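Local coordinates for protein UTP--glucose-1-phosphate uridylyltransferase (PDB 6IKX) that catalyses the formation of UDP-glucose and diphosphate from UTP and alpha-D-glucose 1-phosphate, and may contribute to survival in stationary phase, at residues A[13-18]-A[129-134]; A[254-259]-A[265-270]; A[40-45]-A[207-212]. The protein carries 1 engineered substitution. All coordinates share one frame; numbering follows the deposited sequence.

Contact 1 (A[13-18]-A[129-134]); sequences GTRFLP and LPDVLV. With SO4 (sulfate ion), chain F.
Arg15, on a loop without regular secondary structure, faces Asp131, the third residue of a type I beta turn that runs from Leu129 to Val132 and is closed by Val132 N bonding to Leu129 O at 3.3 Å. The two side chains cross at about a right angle and meet through a single pair of atoms, Arg15 NH1 and Asp131 OD2, 3.3 Å apart. As a hydrogen bond this salt bridge is weak: the carboxylate oxygen lies at the edge of the guanidinium, near its plane, yet the bond is bent to 133°, and the planes of the two groups are 78° apart. A bend at chi3 (-92°) brings NH1 within reach of the aspartate. Gly13, Thr14 and Arg15 belong to the glycine-rich loop after strand 4-8, which also holds Gly11 and is a hallmark of sugar nucleotidyltransferases with this GT-A-type fold. In ligand complexes of this protein the three contact UTP, and Asp131 contacts UTP and UDP-glucose; neither is bound here. A sulfate ion, probably from the crystallisation liquor, rests in the loop and may mark a place suited to a phosphate. Thr14 grips it through OG1, to sulfate O4 at 3.0 Å, and through its backbone N, which has weak bonds to O3 (2.9 Å) and O4. Arg15 CG borders the same anion, 3.4 Å from sulfate O3, which stands oblique to the guanidinium. Asp257 is a second, distant and weak, ionic partner of Arg15 NH1, and Phe16 and Leu17 pack on Val31 and Leu76 of the second subunit.

Contact 2 (A[254-259]-A[265-270]); sequences QTFDCG and LKAVLH
Phe256, Ala267 and His270 account for most of the surface buried where strand 254-257 meets helix 261-273, the helix that follows it in the chain. The strand pairs antiparallel with strand 132-135 in a two-stranded sheet, and the helix packs against it. The axes of strand 254-257 and of the helix segment 265-270 approach to 7.9 Å, at 132°, and Phe256 lies opposite Ala267, their CA atoms 5.8 Å apart. Because Ala267 has only a methyl group, the phenylalanine comes close to the helix backbone: Phe256 CB meets Ala267 CB at 3.8 Å, and Phe256 CD2 approaches Ala267 N at 3.6 Å. Phe256 CG stands anti to its own carbonyl carbon (chi1 -54°), which sets the ring along the helix, beside His270. There Phe256 CZ lies 3.7 Å from His270 CB, and the two rings form an oblique aromatic pair, centroids 5.5 Å apart and planes at 52°. Lys266 lays its aliphatic chain beside the phenylalanine, CD reaching Phe256 CD2 at 3.8 Å, and its amino end bends at chi4, leaving NZ near Gln254. Past the end of the strand, Cys258 SG meets Ala267 CB at 4.1 Å, next to the substrate-binding Asp131. No hydrogen bond crosses between the two segments, so their hold on one another rests on apolar and aromatic packing, with the ends of Gln254 and Lys266 at the margin.

Contact 3 (A[40-45]-A[207-212]); sequences VREAVE and VGRYVL
Arg209 NH2 is shared by two acceptors, Glu42 OE2 at 2.8 Å and the backbone oxygen of Val132. The neighbouring NE donates to Glu42 OE1 at 2.9 Å in an almost straight bond (174°), so the arginine takes the carboxylate side-on, one nitrogen to each oxygen, in a bidentate salt bridge. The pairing is not flat: the carboxylate and guanidinium planes are turned 43° from each other. OE1 lies in the guanidinium plane but receives its donor from above the carboxylate, whereas OE2 is met on its syn side. The two side chains approach from opposite directions. Glu42 reaches out fully extended, its CG anti to the backbone N (chi1 172°), and Arg209 bends at chi2, setting the guanidinium beside the corner at Gly208. That bend also lets Arg209 NH1 bond to Gly208 O, 3.1 Å away, from above the carbonyl plane, and the same nitrogen bonds to Leu129 O. Three backbone oxygens and one carboxylate thus fix the rotation of the guanidinium and supply five acceptors to a buried cation, whose charge the glutamate probably balances. Gly208, at positive phi, marks the corner where the chain leaves strand 204-207 for strand 209-212. Helix 35-44 brings Glu42 against Leu128 at the end of strand 125-128, the neighbour of strand 209-212 in the main sheet of this GT-A fold. Arg209 also touches Leu128, and is flanked by Met159 of strand 156-162 and by Met146 of helix 142-153.

How the contacts relate
Contacts 1 and 2 lie about 10 Å apart, centre to centre, and contact 3 about 16 Å from the first and 17 Å from the second. Segment 129-134 joins all three. Its strand 132-135 pairs antiparallel with strand 254-257 of contact 2, through probable bonds such as Leu133 O to Phe256 N at 2.9 Å, while its turn gives two backbone oxygens to Arg209 of contact 3. Along the chain the segments of contacts 1 and 3 alternate, and contact 2 follows both. Both the buried ion pair and the strand paired with 132-135 thus hold the segment carrying Asp131, which is consistent with a positioned substrate-binding turn.

Contact 1 (A[13-18]-A[129-134])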
loop_
_atom_site.group_PDB
_atom_site.type_symbol
_atom_site.label_atom_id
_atom_site.label_comp_id
_atom_site.label_asym_id
_atom_site.label_seq_id
_atom_site.Cartn_x
_atom_site.Cartn_y
_atom_site.Cartn_z
ATOM N N GLY A 13 0.761 14.219 9.785
ATOM C CA GLY A 13 -0.553 14.673 10.262
ATOM C C GLY A 13 -0.689 14.503 11.764
ATOM O O GLY A 13 -1.619 13.767 12.160
ATOM N N THR A 14 0.230 15.078 12.548
ATOM C CA THR A 14 0.198 14.981 14.013
ATOM C C THR A 14 -0.950 15.770 14.551
ATOM O O THR A 14 -1.574 15.396 15.506
ATOM C CB THR A 14 1.516 15.312 14.707
ATOM O OG1 THR A 14 2.016 16.551 14.240
ATOM C CG2 THR A 14 2.506 14.238 14.425
ATOM N N ARG A 15 -1.216 16.886 13.913
ATOM C CA ARG A 15 -2.436 17.619 14.150
ATOM C C ARG A 15 -3.528 16.793 13.373
ATOM O O ARG A 15 -3.225 16.153 12.346
ATOM C CB ARG A 15 -2.297 19.056 13.655
ATOM C CG ARG A 15 -0.855 19.502 13.383
ATOM C CD ARG A 15 -0.685 21.010 13.333
ATOM N NE ARG A 15 -0.825 21.557 11.987
ATOM C CZ ARG A 15 -1.644 22.551 11.673
ATOM N NH1 ARG A 15 -1.726 22.992 10.432
ATOM N NH2 ARG A 15 -2.386 23.104 12.609
ATOM N N PHE A 16 -4.769 16.795 13.869
ATOM C CA PHE A 16 -5.924 16.010 13.341
ATOM C C PHE A 16 -5.526 14.554 13.450
ATOM O O PHE A 16 -5.665 13.813 12.526
ATOM C CB PHE A 16 -6.333 16.395 11.897
ATOM C CG PHE A 16 -7.783 16.342 11.622
ATOM C CD1 PHE A 16 -8.657 15.804 12.517
ATOM C CD2 PHE A 16 -8.260 16.838 10.443
ATOM C CE1 PHE A 16 -9.991 15.769 12.243
ATOM C CE2 PHE A 16 -9.590 16.800 10.160
ATOM C CZ PHE A 16 -10.457 16.266 11.065
ATOM N N LEU A 17 -5.118 14.139 14.637
ATOM C CA LEU A 17 -4.524 12.828 14.773
ATOM C C LEU A 17 -5.187 11.506 14.695
ATOM O O LEU A 17 -4.578 10.629 14.098
ATOM C CB LEU A 17 -3.468 12.753 15.832
ATOM C CG LEU A 17 -2.470 11.691 15.409
ATOM C CD1 LEU A 17 -2.138 11.752 13.943
ATOM C CD2 LEU A 17 -1.205 11.864 16.183
ATOM N N PRO A 18 -6.336 11.285 15.303
ATOM C CA PRO A 18 -6.938 9.961 15.138
ATOM C C PRO A 18 -7.245 9.792 13.626
ATOM O O PRO A 18 -6.839 8.828 13.040
ATOM C CB PRO A 18 -8.157 9.974 16.049
ATOM C CG PRO A 18 -8.232 11.313 16.621
ATOM C CD PRO A 18 -7.054 12.139 16.242
ATOM N N LEU A 129 0.196 25.167 0.385
ATOM C CA LEU A 129 0.113 24.312 1.601
ATOM C C LEU A 129 -1.321 23.781 1.657
ATOM O O LEU A 129 -2.273 24.522 1.849
ATOM C CB LEU A 129 0.465 25.101 2.861
ATOM C CG LEU A 129 1.882 25.669 2.972
ATOM C CD1 LEU A 129 2.320 25.687 4.426
ATOM C CD2 LEU A 129 2.905 24.905 2.157
ATOM N N PRO A 130 -1.502 22.464 1.492
ATOM C CA PRO A 130 -2.832 21.865 1.358
ATOM C C PRO A 130 -3.650 21.638 2.646
ATOM O O PRO A 130 -4.786 21.303 2.550
ATOM C CB PRO A 130 -2.472 20.505 0.768
ATOM C CG PRO A 130 -1.178 20.178 1.500
ATOM C CD PRO A 130 -0.412 21.483 1.475
ATOM N N ASP A 131 -3.086 21.877 3.822
ATOM C CA ASP A 131 -3.867 21.869 5.088
ATOM C C ASP A 131 -4.725 23.143 5.127
ATOM O O ASP A 131 -5.672 23.172 5.898
ATOM C CB ASP A 131 -2.951 21.617 6.294
ATOM C CG ASP A 131 -1.556 22.221 6.174
ATOM O OD1 ASP A 131 -0.916 22.086 5.074
ATOM O OD2 ASP A 131 -1.106 22.827 7.173
ATOM N N VAL A 132 -4.462 24.133 4.267
ATOM C CA VAL A 132 -5.293 25.369 4.169
ATOM C C VAL A 132 -6.122 25.351 2.885
ATOM O O VAL A 132 -5.513 25.250 1.807
ATOM C CB VAL A 132 -4.444 26.646 4.256
ATOM C CG1 VAL A 132 -5.324 27.884 4.468
ATOM C CG2 VAL A 132 -3.408 26.510 5.363
ATOM N N LEU A 133 -7.453 25.429 3.038
ATOM C CA LEU A 133 -8.459 25.626 1.971
ATOM C C LEU A 133 -8.720 27.118 1.857
ATOM O O LEU A 133 -8.741 27.733 2.906
ATOM C CB LEU A 133 -9.745 24.901 2.364
ATOM C CG LEU A 133 -9.651 23.377 2.483
ATOM C CD1 LEU A 133 -11.009 22.758 2.256
ATOM C CD2 LEU A 133 -8.643 22.778 1.511
ATOM N N VAL A 134 -8.801 27.669 0.642
ATOM C CA VAL A 134 -9.287 29.059 0.385
ATOM C C VAL A 134 -10.599 28.968 -0.391
ATOM O O VAL A 134 -10.622 28.275 -1.376
ATOM C CB VAL A 134 -8.246 29.927 -0.343
ATOM C CG2 VAL A 134 -6.879 29.672 0.247
HETATM S S SO4 F . 1.994 17.230 10.455
HETATM O O1 SO4 F . 2.568 18.451 9.914
HETATM O O2 SO4 F . 1.788 16.276 9.393
HETATM O O3 SO4 F . 0.720 17.519 11.102
HETATM O O4 SO4 F . 2.922 16.658 11.400
#

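Contact 2 (A[254-259]-A[265-270])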
loop_
_atom_site.group_PDB
_atom_site.type_symbol
_atom_site.label_atom_id
_atom_site.label_comp_id
_atom_site.label_asym_id
_atom_site.label_seq_id
_atom_site.Cartn_x
_atom_site.Cartn_y
_atom_site.Cartn_z
ATOM N N GLN A 254 -11.515 33.607 1.779
ATOM C CA GLN A 254 -11.592 33.110 3.182
ATOM C C GLN A 254 -10.772 31.816 3.313
ATOM O O GLN A 254 -10.855 30.979 2.387
ATOM C CB GLN A 254 -13.058 32.884 3.547
ATOM C CG GLN A 254 -13.292 32.786 5.047
ATOM C CD GLN A 254 -14.737 32.590 5.452
ATOM O OE1 GLN A 254 -15.075 32.704 6.634
ATOM N NE2 GLN A 254 -15.595 32.277 4.488
ATOM N N THR A 255 -10.017 31.632 4.401
ATOM C CA THR A 255 -9.170 30.422 4.628
ATOM C C THR A 255 -9.835 29.501 5.647
ATOM O O THR A 255 -10.679 29.989 6.409
ATOM C CB THR A 255 -7.743 30.790 5.039
ATOM O OG1 THR A 255 -7.726 31.162 6.417
ATOM C CG2 THR A 255 -7.198 31.924 4.201
ATOM N N PHE A 256 -9.486 28.211 5.621
ATOM C CA PHE A 256 -9.895 27.202 6.628
ATOM C C PHE A 256 -8.705 26.312 6.898
ATOM O O PHE A 256 -8.147 25.742 5.940
ATOM C CB PHE A 256 -11.064 26.348 6.154
ATOM C CG PHE A 256 -12.266 27.140 5.715
ATOM C CD1 PHE A 256 -12.350 27.641 4.432
ATOM C CD2 PHE A 256 -13.304 27.396 6.591
ATOM C CE1 PHE A 256 -13.450 28.388 4.038
ATOM C CE2 PHE A 256 -14.410 28.127 6.196
ATOM C CZ PHE A 256 -14.470 28.643 4.923
ATOM N N ASP A 257 -8.298 26.258 8.163
ATOM C CA ASP A 257 -7.131 25.452 8.579
ATOM C C ASP A 257 -7.666 24.070 8.964
ATOM O O ASP A 257 -8.212 23.972 10.077
ATOM C CB ASP A 257 -6.335 26.157 9.679
ATOM C CG ASP A 257 -5.170 25.313 10.159
ATOM O OD1 ASP A 257 -4.580 24.603 9.332
ATOM O OD2 ASP A 257 -4.892 25.334 11.360
ATOM N N CYS A 258 -7.545 23.084 8.056
ATOM C CA CYS A 258 -8.015 21.687 8.234
ATOM C C CYS A 258 -7.024 20.909 9.097
ATOM O O CYS A 258 -7.476 20.058 9.884
ATOM C CB CYS A 258 -8.281 21.023 6.895
ATOM S SG CYS A 258 -9.619 21.893 6.045
ATOM N N GLY A 259 -5.741 21.254 9.030
ATOM C CA GLY A 259 -4.721 20.726 9.955
ATOM C C GLY A 259 -5.176 20.780 11.407
ATOM O O GLY A 259 -4.569 20.060 12.219
ATOM N N LEU A 265 -13.905 21.219 11.036
ATOM C CA LEU A 265 -15.378 21.308 11.283
ATOM C C LEU A 265 -15.908 22.604 10.648
ATOM O O LEU A 265 -17.060 22.650 10.238
ATOM C CB LEU A 265 -15.696 21.275 12.790
ATOM C CG LEU A 265 -15.276 20.044 13.602
ATOM C CD1 LEU A 265 -15.799 18.782 12.954
ATOM N N LYS A 266 -15.115 23.663 10.607
ATOM C CA LYS A 266 -15.609 24.965 10.080
ATOM C C LYS A 266 -15.734 24.866 8.538
ATOM O O LYS A 266 -16.745 25.293 7.988
ATOM C CB LYS A 266 -14.677 26.079 10.576
ATOM C CG LYS A 266 -15.151 27.519 10.361
ATOM C CD LYS A 266 -13.961 28.471 10.188
ATOM C CE LYS A 266 -14.253 29.945 10.375
ATOM N NZ LYS A 266 -15.564 30.273 9.784
ATOM N N ALA A 267 -14.753 24.292 7.851
ATOM C CA ALA A 267 -14.787 24.022 6.392
ATOM C C ALA A 267 -15.982 23.104 6.089
ATOM O O ALA A 267 -16.814 23.441 5.217
ATOM C CB ALA A 267 -13.472 23.428 5.918
ATOM N N VAL A 268 -16.151 22.019 6.840
ATOM C CA VAL A 268 -17.259 21.078 6.526
ATOM C C VAL A 268 -18.559 21.876 6.537
ATOM O O VAL A 268 -19.387 21.636 5.687
ATOM C CB VAL A 268 -17.313 19.891 7.495
ATOM C CG1 VAL A 268 -18.568 19.055 7.257
ATOM C CG2 VAL A 268 -16.052 19.043 7.397
ATOM N N LEU A 269 -18.731 22.788 7.486
ATOM C CA LEU A 269 -19.999 23.550 7.627
ATOM C C LEU A 269 -20.170 24.536 6.467
ATOM O O LEU A 269 -21.310 24.669 5.951
ATOM C CB LEU A 269 -19.959 24.276 8.970
ATOM C CG LEU A 269 -20.265 23.388 10.173
ATOM C CD1 LEU A 269 -19.818 24.079 11.431
ATOM C CD2 LEU A 269 -21.755 23.065 10.239
ATOM N N HIS A 270 -19.107 25.255 6.116
ATOM C CA HIS A 270 -19.141 26.320 5.070
ATOM C C HIS A 270 -19.210 25.691 3.682
ATOM O O HIS A 270 -20.061 26.105 2.927
ATOM C CB HIS A 270 -17.948 27.289 5.209
ATOM C CG HIS A 270 -18.201 28.328 6.246
ATOM N ND1 HIS A 270 -18.361 29.669 5.921
ATOM C CD2 HIS A 270 -18.426 28.208 7.573
ATOM C CE1 HIS A 270 -18.638 30.337 7.017
ATOM N NE2 HIS A 270 -18.683 29.460 8.043
#

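Contact 3 (A[40-45]-A[207-212])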
loop_
_atom_site.group_PDB
_atom_site.type_symbol
_atom_site.label_atom_id
_atom_site.label_comp_id
_atom_site.label_asym_id
_atom_site.label_seq_id
_atom_site.Cartn_x
_atom_site.Cartn_y
_atom_site.Cartn_z
ATOM N N VAL A 40 -6.187 21.360 -5.245
ATOM C CA VAL A 40 -5.802 21.072 -6.646
ATOM C C VAL A 40 -6.784 21.834 -7.539
ATOM O O VAL A 40 -6.279 22.518 -8.450
ATOM C CB VAL A 40 -5.706 19.577 -6.965
ATOM C CG1 VAL A 40 -5.631 19.365 -8.472
ATOM C CG2 VAL A 40 -4.498 18.928 -6.270
ATOM N N ARG A 41 -8.090 21.856 -7.197
ATOM C CA ARG A 41 -9.099 22.618 -7.992
ATOM C C ARG A 41 -8.663 24.101 -8.015
ATOM O O ARG A 41 -8.602 24.681 -9.108
ATOM C CB ARG A 41 -10.531 22.332 -7.510
ATOM C CG ARG A 41 -11.640 22.853 -8.424
ATOM C CD ARG A 41 -13.079 22.769 -7.910
ATOM N NE ARG A 41 -13.543 21.433 -7.494
ATOM C CZ ARG A 41 -14.053 21.102 -6.282
ATOM N NH1 ARG A 41 -14.180 21.992 -5.314
ATOM N NH2 ARG A 41 -14.455 19.870 -6.033
ATOM N N GLU A 42 -8.308 24.686 -6.868
ATOM C CA GLU A 42 -7.869 26.107 -6.737
ATOM C C GLU A 42 -6.676 26.380 -7.680
ATOM O O GLU A 42 -6.692 27.403 -8.376
ATOM C CB GLU A 42 -7.588 26.394 -5.251
ATOM C CG GLU A 42 -6.940 27.747 -4.920
ATOM C CD GLU A 42 -6.408 27.861 -3.483
ATOM O OE1 GLU A 42 -5.787 28.912 -3.130
ATOM O OE2 GLU A 42 -6.628 26.907 -2.683
ATOM N N ALA A 43 -5.670 25.507 -7.692
ATOM C CA ALA A 43 -4.443 25.634 -8.514
ATOM C C ALA A 43 -4.791 25.678 -10.009
ATOM O O ALA A 43 -4.313 26.585 -10.762
ATOM C CB ALA A 43 -3.536 24.467 -8.236
ATOM N N VAL A 44 -5.552 24.675 -10.433
ATOM C CA VAL A 44 -5.914 24.404 -11.848
ATOM C C VAL A 44 -6.711 25.602 -12.375
ATOM O O VAL A 44 -6.447 26.032 -13.518
ATOM C CB VAL A 44 -6.665 23.064 -11.942
ATOM C CG1 VAL A 44 -7.515 22.979 -13.201
ATOM C CG2 VAL A 44 -5.691 21.883 -11.886
ATOM N N GLU A 45 -7.569 26.172 -11.534
ATOM C CA GLU A 45 -8.427 27.341 -11.863
ATOM C C GLU A 45 -7.669 28.676 -11.748
ATOM O O GLU A 45 -8.318 29.715 -11.943
ATOM C CB GLU A 45 -9.671 27.342 -10.970
ATOM C CG GLU A 45 -10.835 26.612 -11.614
ATOM C CD GLU A 45 -11.854 26.103 -10.627
ATOM O OE1 GLU A 45 -12.036 26.788 -9.624
ATOM O OE2 GLU A 45 -12.439 25.022 -10.859
ATOM N N VAL A 207 -0.685 32.859 4.941
ATOM C CA VAL A 207 -1.770 31.850 4.784
ATOM C C VAL A 207 -1.199 30.506 4.290
ATOM O O VAL A 207 -1.801 29.480 4.617
ATOM C CB VAL A 207 -2.846 32.427 3.871
ATOM C CG1 VAL A 207 -3.806 31.359 3.399
ATOM C CG2 VAL A 207 -3.576 33.561 4.573
ATOM N N GLY A 208 -0.074 30.482 3.569
ATOM C CA GLY A 208 0.434 29.248 2.936
ATOM C C GLY A 208 0.125 29.176 1.440
ATOM O O GLY A 208 -0.144 28.039 0.915
ATOM N N ARG A 209 0.172 30.336 0.770
ATOM C CA ARG A 209 0.179 30.479 -0.705
ATOM C C ARG A 209 1.346 31.392 -1.097
ATOM O O ARG A 209 1.500 32.474 -0.539
ATOM C CB ARG A 209 -1.172 31.003 -1.213
ATOM C CG ARG A 209 -2.371 30.128 -0.859
ATOM C CD ARG A 209 -2.399 28.806 -1.618
ATOM N NE ARG A 209 -3.647 28.062 -1.407
ATOM C CZ ARG A 209 -3.832 27.070 -0.523
ATOM N NH1 ARG A 209 -2.870 26.667 0.288
ATOM N NH2 ARG A 209 -4.994 26.471 -0.462
ATOM N N TYR A 210 2.163 30.939 -2.031
ATOM C CA TYR A 210 3.381 31.643 -2.474
ATOM C C TYR A 210 3.480 31.534 -3.998
ATOM O O TYR A 210 3.068 30.527 -4.595
ATOM C CB TYR A 210 4.639 31.077 -1.808
ATOM C CG TYR A 210 4.588 30.934 -0.306
ATOM C CD1 TYR A 210 3.816 29.949 0.312
ATOM C CD2 TYR A 210 5.331 31.764 0.508
ATOM C CE1 TYR A 210 3.773 29.819 1.694
ATOM C CE2 TYR A 210 5.322 31.624 1.887
ATOM C CZ TYR A 210 4.548 30.646 2.482
ATOM O OH TYR A 210 4.562 30.520 3.831
ATOM N N VAL A 211 4.008 32.587 -4.609
ATOM C CA VAL A 211 4.619 32.535 -5.965
ATOM C C VAL A 211 6.039 33.043 -5.787
ATOM O O VAL A 211 6.182 34.091 -5.197
ATOM C CB VAL A 211 3.813 33.377 -6.955
ATOM C CG1 VAL A 211 4.304 33.159 -8.374
ATOM C CG2 VAL A 211 2.332 33.099 -6.809
ATOM N N LEU A 212 7.021 32.251 -6.200
ATOM C CA LEU A 212 8.464 32.425 -5.921
ATOM C C LEU A 212 9.206 32.215 -7.228
ATOM O O LEU A 212 8.750 31.487 -8.106
ATOM C CB LEU A 212 8.955 31.383 -4.911
ATOM C CG LEU A 212 8.162 31.232 -3.620
ATOM C CD1 LEU A 212 8.611 29.981 -2.884
ATOM C CD2 LEU A 212 8.312 32.443 -2.719
#